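Local coordinates for metazoan TIR-STING fusion (Crassostrea gigas, PDB 6WT6), which joins a TIR domain to a STING ligand-binding domain in one chain, making it an animal member of the STING family, found here as a two-chain assembly, at residues F217-Q222 against V330-V335; S234-H239 against S338-P343; N260-V265 against D272-G277. One frame throughout, in Å; residues are numbered along the deposited sequence.

Contact 1 of 3, residues F217-Q222 against V330-V335; sequences FLFFPQ and VFYKDV
Tyr332 lays one face of its ring against Pro221, whose CA sits 4.0 Å from the centroid of the Tyr332 ring, close to the ring normal, in a CH-pi contact offset toward the rim. The ring gets there because CG occupies the crowded position between backbone N and carbonyl carbon (chi1 62°). On the same face of the sheet, Phe219 CD1 meets Tyr332 CE1 at 3.9 Å, in the plane of the Phe219 ring, and Phe219 runs side by side with Val330. Phe220 and Phe331 pack on the other face, their ring planes oblique at 59° and Phe331 CD1 3.7 Å from Phe220 CD1. Beyond the strand end, the extended Gln222 crosses Phe331, whose CZ is 3.6 Å from Gln222 CB.

The strands are parallel neighbours at one side of the mixed sheet in the STING ligand-binding domain, 327-332 being outermost within this chain. Four backbone hydrogen bonds alternate between them, from Val330 N to Leu218 O (2.6 Å, almost straight) to Gln222 N with Tyr332 O (2.9 Å). Helix 341-356 touches Tyr332 from one face, helix 299-319 touches Phe331 from the other. Asp334 presses its carboxyl carbon on Pro221 CB, while OD2 bonds Ser223 OG. The chemistry implies facing main-chain groups paired by four bonds within an aromatic setting, charge appearing where the strands run out.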
loop_
_atom_site.group_PDB
_atom_site.type_symbol
_atom_site.label_atom_id
_atom_site.label_comp_id
_atom_site.label_asym_id
_atom_site.label_seq_id
_atom_site.Cartn_x
_atom_site.Cartn_y
_atom_site.Cartn_z
ATOM N N PHE A 217 3.416 -16.440 16.582
ATOM C CA PHE A 217 4.704 -15.908 16.160
ATOM C C PHE A 217 4.714 -15.759 14.643
ATOM O O PHE A 217 4.500 -16.734 13.915
ATOM C CB PHE A 217 5.843 -16.804 16.645
ATOM C CG PHE A 217 6.087 -16.707 18.123
ATOM C CD1 PHE A 217 7.131 -15.943 18.619
ATOM C CD2 PHE A 217 5.249 -17.349 19.021
ATOM C CE1 PHE A 217 7.349 -15.839 19.977
ATOM C CE2 PHE A 217 5.460 -17.248 20.385
ATOM C CZ PHE A 217 6.514 -16.493 20.863
ATOM N N LEU A 218 4.938 -14.536 14.175
ATOM C CA LEU A 218 4.910 -14.199 12.758
ATOM C C LEU A 218 6.338 -13.950 12.297
ATOM O O LEU A 218 7.020 -13.064 12.824
ATOM C CB LEU A 218 4.037 -12.970 12.508
ATOM C CG LEU A 218 2.577 -13.060 12.947
ATOM C CD1 LEU A 218 1.950 -11.681 12.925
ATOM C CD2 LEU A 218 1.804 -14.029 12.051
ATOM N N PHE A 219 6.788 -14.728 11.318
ATOM C CA PHE A 219 8.192 -14.750 10.936
ATOM C C PHE A 219 8.439 -13.810 9.766
ATOM O O PHE A 219 7.717 -13.846 8.763
ATOM C CB PHE A 219 8.638 -16.176 10.613
ATOM C CG PHE A 219 8.710 -17.056 11.826
ATOM C CD1 PHE A 219 9.869 -17.121 12.582
ATOM C CD2 PHE A 219 7.605 -17.782 12.239
ATOM C CE1 PHE A 219 9.931 -17.915 13.712
ATOM C CE2 PHE A 219 7.664 -18.579 13.368
ATOM C CZ PHE A 219 8.826 -18.644 14.106
ATOM N N PHE A 220 9.469 -12.977 9.907
ATOM C CA PHE A 220 9.766 -11.882 8.987
ATOM C C PHE A 220 11.241 -11.989 8.617
ATOM O O PHE A 220 12.089 -11.286 9.186
ATOM C CB PHE A 220 9.431 -10.535 9.641
ATOM C CG PHE A 220 9.339 -9.371 8.683
ATOM C CD1 PHE A 220 10.189 -9.259 7.590
ATOM C CD2 PHE A 220 8.402 -8.372 8.898
ATOM C CE1 PHE A 220 10.096 -8.180 6.727
ATOM C CE2 PHE A 220 8.306 -7.291 8.043
ATOM C CZ PHE A 220 9.152 -7.195 6.953
ATOM N N PRO A 221 11.585 -12.870 7.679
ATOM C CA PRO A 221 12.972 -12.931 7.202
ATOM C C PRO A 221 13.346 -11.655 6.463
ATOM O O PRO A 221 12.553 -11.110 5.692
ATOM C CB PRO A 221 12.972 -14.142 6.263
ATOM C CG PRO A 221 11.549 -14.250 5.802
ATOM C CD PRO A 221 10.717 -13.838 6.985
ATOM N N GLN A 222 14.577 -11.184 6.698
ATOM C CA GLN A 222 14.998 -9.909 6.121
ATOM C C GLN A 222 14.989 -9.941 4.598
ATOM O O GLN A 222 14.743 -8.914 3.958
ATOM C CB GLN A 222 16.391 -9.531 6.626
ATOM C CG GLN A 222 16.890 -8.196 6.093
ATOM C CD GLN A 222 18.236 -7.804 6.662
ATOM O OE1 GLN A 222 18.814 -8.527 7.470
ATOM N NE2 GLN A 222 18.744 -6.653 6.241
ATOM N N VAL A 330 8.620 -11.858 14.441
ATOM C CA VAL A 330 9.996 -12.321 14.607
ATOM C C VAL A 330 10.769 -11.908 13.360
ATOM O O VAL A 330 10.737 -12.602 12.335
ATOM C CB VAL A 330 10.068 -13.838 14.826
ATOM C CG1 VAL A 330 11.524 -14.293 15.010
ATOM C CG2 VAL A 330 9.202 -14.259 16.013
ATOM N N PHE A 331 11.471 -10.781 13.433
ATOM C CA PHE A 331 12.361 -10.369 12.357
ATOM C C PHE A 331 13.738 -10.988 12.577
ATOM O O PHE A 331 14.262 -10.972 13.697
ATOM C CB PHE A 331 12.459 -8.845 12.291
ATOM C CG PHE A 331 13.310 -8.341 11.157
ATOM C CD1 PHE A 331 12.749 -8.064 9.922
ATOM C CD2 PHE A 331 14.674 -8.144 11.328
ATOM C CE1 PHE A 331 13.530 -7.599 8.878
ATOM C CE2 PHE A 331 15.460 -7.680 10.289
ATOM C CZ PHE A 331 14.888 -7.407 9.065
ATOM N N TYR A 332 14.326 -11.520 11.506
ATOM C CA TYR A 332 15.609 -12.195 11.626
ATOM C C TYR A 332 16.323 -12.171 10.286
ATOM O O TYR A 332 15.686 -12.125 9.229
ATOM C CB TYR A 332 15.436 -13.640 12.106
ATOM C CG TYR A 332 14.639 -14.510 11.155
ATOM C CD1 TYR A 332 13.244 -14.522 11.189
ATOM C CD2 TYR A 332 15.279 -15.325 10.227
ATOM C CE1 TYR A 332 12.512 -15.316 10.321
ATOM C CE2 TYR A 332 14.558 -16.117 9.352
ATOM C CZ TYR A 332 13.176 -16.114 9.404
ATOM O OH TYR A 332 12.460 -16.906 8.536
ATOM N N LYS A 333 17.655 -12.210 10.348
ATOM C CA LYS A 333 18.489 -12.358 9.160
ATOM C C LYS A 333 18.505 -13.824 8.757
ATOM O O LYS A 333 19.094 -14.660 9.451
ATOM C CB LYS A 333 19.910 -11.864 9.424
ATOM C CG LYS A 333 20.001 -10.418 9.873
ATOM C CD LYS A 333 21.439 -9.915 9.849
ATOM C CE LYS A 333 21.553 -8.542 10.498
ATOM N NZ LYS A 333 22.870 -7.902 10.239
ATOM N N ASP A 334 17.866 -14.139 7.632
ATOM C CA ASP A 334 17.801 -15.517 7.148
ATOM C C ASP A 334 19.069 -15.825 6.350
ATOM O O ASP A 334 19.068 -15.925 5.121
ATOM C CB ASP A 334 16.535 -15.736 6.328
ATOM C CG ASP A 334 16.323 -14.663 5.281
ATOM O OD1 ASP A 334 16.718 -13.507 5.522
ATOM O OD2 ASP A 334 15.759 -14.973 4.213
ATOM N N VAL A 335 20.171 -15.980 7.085
ATOM C CA VAL A 335 21.485 -16.193 6.486
ATOM C C VAL A 335 22.163 -17.476 6.952
ATOM O O VAL A 335 23.245 -17.800 6.440
ATOM C CB VAL A 335 22.426 -14.992 6.744
ATOM C CG1 VAL A 335 21.847 -13.706 6.168
ATOM C CG2 VAL A 335 22.715 -14.845 8.240
#

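Contact 2 of 3, residues S234-H239 against S338-P343; sequences SSLIKH and SSDAMP
The flat group at the centre of this contact is the carbonyl of Ser339, and it is met in its own plane: Ser234 OG donates to Ser339 O at 2.8 Å, sitting on a lone pair, with an angle of 118° at the oxygen. No aromatic ring takes part. The puckered ring of Pro343 is the other compact shape, approached at CG and CD by Ser234 and at CG by Leu236 and Ile237.

The motif on one side is a type I beta turn, Ser234 to Ile237, leading into strand 238-243 at the margin of the STING-domain sheet; on the other it is the start of helix 341-356. Ser234 does double duty. With OG anti to its backbone N (chi1 179°), the hydroxyl gives its proton to Ser339 O and also accepts from Leu236 N at 3.3 Å, which makes an ST turn. The two bonds fix the rotation of the hydroxyl and tie the turn to the chain entering the helix. That chain has a weak capping bond of its own, Asp340 N to Ser338 OG.

Apolar branches fill in around this polar point. Leu236 reaches across with CD1, 3.4 Å from Ser339 O, and lies alongside Asp340, pointing the same way, while its CB rests 4.0 Å from Pro343 CG. Ile237 crosses Pro343 at about a right angle, and also touches Tyr263 and Ala231 of the same chain. Pro343 in turn touches Val265, so the first part of the helix reaches the next strand of the sheet. Met342, bent at both chi2 and chi3, turns its end away, leaving only its CG to meet Ile237 CD1, at 3.7 Å.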
loop_
_atom_site.group_PDB
_atom_site.type_symbol
_atom_site.label_atom_id
_atom_site.label_comp_id
_atom_site.label_asym_id
_atom_site.label_seq_id
_atom_site.Cartn_x
_atom_site.Cartn_y
_atom_site.Cartn_z
ATOM N N SER A 234 14.836 -25.915 9.444
ATOM C CA SER A 234 15.619 -26.850 10.242
ATOM C C SER A 234 14.820 -28.120 10.489
ATOM O O SER A 234 13.633 -28.052 10.830
ATOM C CB SER A 234 16.036 -26.214 11.575
ATOM O OG SER A 234 16.788 -27.119 12.368
ATOM N N SER A 235 15.477 -29.270 10.316
ATOM C CA SER A 235 14.847 -30.547 10.614
ATOM C C SER A 235 14.548 -30.716 12.098
ATOM O O SER A 235 13.795 -31.629 12.459
ATOM C CB SER A 235 15.739 -31.683 10.126
ATOM O OG SER A 235 16.961 -31.709 10.849
ATOM N N LEU A 236 15.105 -29.860 12.959
ATOM C CA LEU A 236 14.815 -29.898 14.387
ATOM C C LEU A 236 13.527 -29.167 14.750
ATOM O O LEU A 236 13.138 -29.174 15.925
ATOM C CB LEU A 236 15.991 -29.310 15.168
ATOM C CG LEU A 236 17.304 -30.076 14.984
ATOM C CD1 LEU A 236 18.477 -29.358 15.649
ATOM C CD2 LEU A 236 17.157 -31.492 15.518
ATOM N N ILE A 237 12.861 -28.543 13.784
ATOM C CA ILE A 237 11.549 -27.933 13.981
ATOM C C ILE A 237 10.505 -28.922 13.480
ATOM O O ILE A 237 10.500 -29.280 12.295
ATOM C CB ILE A 237 11.439 -26.590 13.243
ATOM C CG1 ILE A 237 12.602 -25.668 13.626
ATOM C CG2 ILE A 237 10.098 -25.931 13.532
ATOM C CD1 ILE A 237 12.711 -24.427 12.754
ATOM N N LYS A 238 9.623 -29.374 14.373
ATOM C CA LYS A 238 8.733 -30.495 14.098
ATOM C C LYS A 238 7.281 -30.044 14.042
ATOM O O LYS A 238 6.805 -29.345 14.943
ATOM C CB LYS A 238 8.891 -31.588 15.158
ATOM C CG LYS A 238 10.288 -32.175 15.259
ATOM C CD LYS A 238 10.296 -33.374 16.193
ATOM C CE LYS A 238 11.701 -33.926 16.403
ATOM N NZ LYS A 238 11.682 -35.185 17.205
ATOM N N HIS A 239 6.577 -30.463 12.992
ATOM C CA HIS A 239 5.135 -30.269 12.920
ATOM C C HIS A 239 4.449 -31.012 14.061
ATOM O O HIS A 239 4.729 -32.189 14.304
ATOM C CB HIS A 239 4.605 -30.764 11.574
ATOM C CG HIS A 239 4.453 -29.691 10.543
ATOM N ND1 HIS A 239 5.461 -29.345 9.669
ATOM C CD2 HIS A 239 3.401 -28.893 10.238
ATOM C CE1 HIS A 239 5.039 -28.377 8.874
ATOM N NE2 HIS A 239 3.793 -28.082 9.201
ATOM N N SER A 338 22.946 -23.752 9.707
ATOM C CA SER A 338 23.066 -24.716 10.793
ATOM C C SER A 338 21.693 -25.086 11.335
ATOM O O SER A 338 20.788 -24.250 11.407
ATOM C CB SER A 338 23.933 -24.150 11.915
ATOM O OG SER A 338 24.014 -25.061 12.996
ATOM N N SER A 339 21.542 -26.359 11.710
ATOM C CA SER A 339 20.282 -26.834 12.268
ATOM C C SER A 339 19.985 -26.236 13.635
ATOM O O SER A 339 18.850 -26.344 14.106
ATOM C CB SER A 339 20.295 -28.359 12.367
ATOM O OG SER A 339 20.139 -28.948 11.093
ATOM N N ASP A 340 20.973 -25.624 14.286
ATOM C CA ASP A 340 20.777 -25.033 15.603
ATOM C C ASP A 340 20.315 -23.586 15.542
ATOM O O ASP A 340 19.778 -23.081 16.533
ATOM C CB ASP A 340 22.073 -25.087 16.412
ATOM C CG ASP A 340 22.536 -26.497 16.667
ATOM O OD1 ASP A 340 21.749 -27.432 16.416
ATOM O OD2 ASP A 340 23.693 -26.672 17.112
ATOM N N ALA A 341 20.522 -22.911 14.411
ATOM C CA ALA A 341 20.368 -21.461 14.369
ATOM C C ALA A 341 18.909 -21.053 14.551
ATOM O O ALA A 341 18.577 -20.284 15.460
ATOM C CB ALA A 341 20.936 -20.919 13.057
ATOM N N MET A 342 18.025 -21.551 13.691
ATOM C CA MET A 342 16.622 -21.154 13.767
ATOM C C MET A 342 15.959 -21.712 15.026
ATOM O O MET A 342 15.211 -20.981 15.689
ATOM C CB MET A 342 15.856 -21.586 12.512
ATOM C CG MET A 342 14.408 -21.132 12.487
ATOM S SD MET A 342 14.254 -19.348 12.283
ATOM C CE MET A 342 15.159 -19.135 10.756
ATOM N N PRO A 343 16.185 -22.980 15.398
ATOM C CA PRO A 343 15.668 -23.445 16.697
ATOM C C PRO A 343 16.086 -22.591 17.886
ATOM O O PRO A 343 15.259 -22.332 18.770
ATOM C CB PRO A 343 16.230 -24.869 16.794
ATOM C CG PRO A 343 16.251 -25.326 15.392
ATOM C CD PRO A 343 16.674 -24.119 14.591
#

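Contact 3 of 3, residues N260-V265 against D272-G277; sequences NTIYSV and DYFFAG
Tyr263 CB rests over the flat face of the Phe275 ring, 3.9 Å from the Phe275 ring centroid and 3.5 Å from Phe275 CZ. Phe275 holds CG in the crowded position between its backbone N and carbonyl carbon (chi1 63°), which swings the ring across to the partner strand. There Val265 CG1, likewise in the crowded position, approaches the same ring obliquely, 3.8 Å from Phe275 CE1. Tyr263 carries its own ring onward, so the two ring planes stay near parallel at 28° but slide apart and barely overlap.

Strands 260-266 and 272-279 form an antiparallel beta hairpin in the sheet of the STING ligand-binding domain. Tyr263 with Phe275 and Val265 with Tyr273 are hydrogen-bonded pairs, each joined by two bonds; Tyr263 N to Phe275 O is nearly straight. Gly277 N adds a fifth bond, to Thr261 O.

On the face of Ile262, Ser264, Phe274 and Ala276, small groups meet one large ring. Ile262 CD1 drops onto the methyl of Ala276, 3.6 Å from Ala276 CB, and its CG2 lies at the edge of the Phe274 ring. Ser264 OG stands 3.8 Å above the plane of the Phe274 ring, toward the rim. Strand 238-243 adds Arg240, touching both Ser264 and Phe274.

Back on the Tyr263 side, at the Gly277 end, Gly277 O lies in the plane of the Tyr263 ring, at its edge, 3.5 Å from Tyr263 CE2. A water donates to Gly277 O at 2.8 Å and contacts Tyr263 OH weakly, the firmer partner of that hydroxyl being Ser229 OG.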
loop_
_atom_site.group_PDB
_atom_site.type_symbol
_atom_site.label_atom_id
_atom_site.label_comp_id
_atom_site.label_asym_id
_atom_site.label_seq_id
_atom_site.Cartn_x
_atom_site.Cartn_y
_atom_site.Cartn_z
ATOM N N ASN A 260 -4.117 -22.648 11.948
ATOM C CA ASN A 260 -2.759 -22.214 12.251
ATOM C C ASN A 260 -1.946 -23.390 12.771
ATOM O O ASN A 260 -2.439 -24.188 13.571
ATOM C CB ASN A 260 -2.762 -21.087 13.284
ATOM C CG ASN A 260 -3.401 -19.826 12.761
ATOM O OD1 ASN A 260 -2.721 -18.936 12.255
ATOM N ND2 ASN A 260 -4.721 -19.745 12.872
ATOM N N THR A 261 -0.694 -23.475 12.335
ATOM C CA THR A 261 0.119 -24.661 12.570
ATOM C C THR A 261 0.913 -24.558 13.870
ATOM O O THR A 261 1.390 -23.483 14.245
ATOM C CB THR A 261 1.066 -24.880 11.391
ATOM O OG1 THR A 261 0.304 -24.894 10.179
ATOM C CG2 THR A 261 1.788 -26.206 11.523
ATOM N N ILE A 262 1.055 -25.695 14.553
ATOM C CA ILE A 262 1.820 -25.795 15.789
ATOM C C ILE A 262 3.125 -26.520 15.499
ATOM O O ILE A 262 3.132 -27.573 14.848
ATOM C CB ILE A 262 1.029 -26.524 16.887
ATOM C CG1 ILE A 262 -0.353 -25.886 17.055
ATOM C CG2 ILE A 262 1.797 -26.481 18.199
ATOM C CD1 ILE A 262 -0.299 -24.430 17.445
ATOM N N TYR A 263 4.226 -25.960 15.979
ATOM C CA TYR A 263 5.534 -26.572 15.840
ATOM C C TYR A 263 6.148 -26.786 17.215
ATOM O O TYR A 263 5.700 -26.219 18.217
ATOM C CB TYR A 263 6.474 -25.718 14.982
ATOM C CG TYR A 263 5.992 -25.485 13.570
ATOM C CD1 TYR A 263 6.321 -26.365 12.550
ATOM C CD2 TYR A 263 5.214 -24.376 13.254
ATOM C CE1 TYR A 263 5.890 -26.156 11.257
ATOM C CE2 TYR A 263 4.778 -24.158 11.960
ATOM C CZ TYR A 263 5.122 -25.052 10.966
ATOM O OH TYR A 263 4.695 -24.849 9.676
ATOM N N SER A 264 7.181 -27.621 17.244
ATOM C CA SER A 264 7.979 -27.859 18.435
ATOM C C SER A 264 9.433 -27.513 18.150
ATOM O O SER A 264 9.901 -27.598 17.009
ATOM C CB SER A 264 7.877 -29.318 18.892
ATOM O OG SER A 264 8.372 -29.478 20.207
ATOM N N VAL A 265 10.150 -27.135 19.202
ATOM C CA VAL A 265 11.553 -26.762 19.084
ATOM C C VAL A 265 12.245 -27.105 20.399
ATOM O O VAL A 265 11.673 -26.929 21.480
ATOM C CB VAL A 265 11.693 -25.270 18.705
ATOM C CG1 VAL A 265 10.995 -24.380 19.718
ATOM C CG2 VAL A 265 13.129 -24.887 18.578
ATOM N N ASP A 272 11.353 -29.436 25.110
ATOM C CA ASP A 272 10.588 -29.061 23.928
ATOM C C ASP A 272 9.733 -27.844 24.240
ATOM O O ASP A 272 9.066 -27.791 25.281
ATOM C CB ASP A 272 9.702 -30.214 23.450
ATOM C CG ASP A 272 10.507 -31.400 22.956
ATOM O OD1 ASP A 272 11.714 -31.227 22.714
ATOM O OD2 ASP A 272 9.942 -32.516 22.863
ATOM N N TYR A 273 9.756 -26.869 23.333
ATOM C CA TYR A 273 8.925 -25.680 23.422
ATOM C C TYR A 273 8.019 -25.628 22.203
ATOM O O TYR A 273 8.473 -25.862 21.077
ATOM C CB TYR A 273 9.787 -24.420 23.517
ATOM C CG TYR A 273 10.336 -24.179 24.903
ATOM C CD1 TYR A 273 11.501 -24.805 25.330
ATOM C CD2 TYR A 273 9.677 -23.341 25.795
ATOM C CE1 TYR A 273 12.004 -24.592 26.605
ATOM C CE2 TYR A 273 10.170 -23.122 27.071
ATOM C CZ TYR A 273 11.334 -23.750 27.470
ATOM O OH TYR A 273 11.828 -23.534 28.738
ATOM N N PHE A 274 6.744 -25.332 22.435
ATOM C CA PHE A 274 5.727 -25.341 21.397
ATOM C C PHE A 274 5.315 -23.919 21.037
ATOM O O PHE A 274 5.315 -23.015 21.879
ATOM C CB PHE A 274 4.493 -26.132 21.845
ATOM C CG PHE A 274 4.739 -27.606 22.023
ATOM C CD1 PHE A 274 5.260 -28.096 23.209
ATOM C CD2 PHE A 274 4.426 -28.503 21.012
ATOM C CE1 PHE A 274 5.480 -29.453 23.384
ATOM C CE2 PHE A 274 4.641 -29.865 21.182
ATOM C CZ PHE A 274 5.171 -30.338 22.370
ATOM N N PHE A 275 4.954 -23.726 19.772
ATOM C CA PHE A 275 4.519 -22.411 19.336
ATOM C C PHE A 275 3.646 -22.545 18.099
ATOM O O PHE A 275 3.856 -23.432 17.265
ATOM C CB PHE A 275 5.716 -21.495 19.043
ATOM C CG PHE A 275 6.599 -21.972 17.916
ATOM C CD1 PHE A 275 7.567 -22.948 18.129
ATOM C CD2 PHE A 275 6.476 -21.430 16.646
ATOM C CE1 PHE A 275 8.384 -23.376 17.093
ATOM C CE2 PHE A 275 7.292 -21.854 15.607
ATOM C CZ PHE A 275 8.247 -22.827 15.831
ATOM N N ALA A 276 2.652 -21.664 18.004
ATOM C CA ALA A 276 1.970 -21.438 16.740
ATOM C C ALA A 276 2.771 -20.423 15.941
ATOM O O ALA A 276 3.122 -19.357 16.455
ATOM C CB ALA A 276 0.546 -20.939 16.966
ATOM N N GLY A 277 3.078 -20.750 14.698
ATOM C CA GLY A 277 3.948 -19.898 13.909
ATOM C C GLY A 277 3.669 -20.011 12.427
ATOM O O GLY A 277 3.220 -21.050 11.929
HETATM O O HOH W 1 2.822 -22.132 9.362
#

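How the contacts relate
All three contacts lie in the STING ligand-binding domain and reach one mixed sheet. Contacts 1 and 3 are buried strand pairs, parallel and antiparallel respectively, each combining main-chain bonds with aromatic packing. They adjoin where strands 212-221 and 272-279 are neighbours: a probable hydrogen bond joins Phe217 N to Ala276 O, and Phe219 packs on Phe275. Contact 2 is more exposed and relies on one side-chain hydrogen bond with small apolar patches, joining a turn to a helix start. It meets contact 1 through Met342 on Tyr332, and contact 3 through His239 on Tyr263 and a probable bond between Lys238 O and Ser264 N. Helix 341-356 supplies one side of contact 2 and packs on residues of contacts 1 and 3.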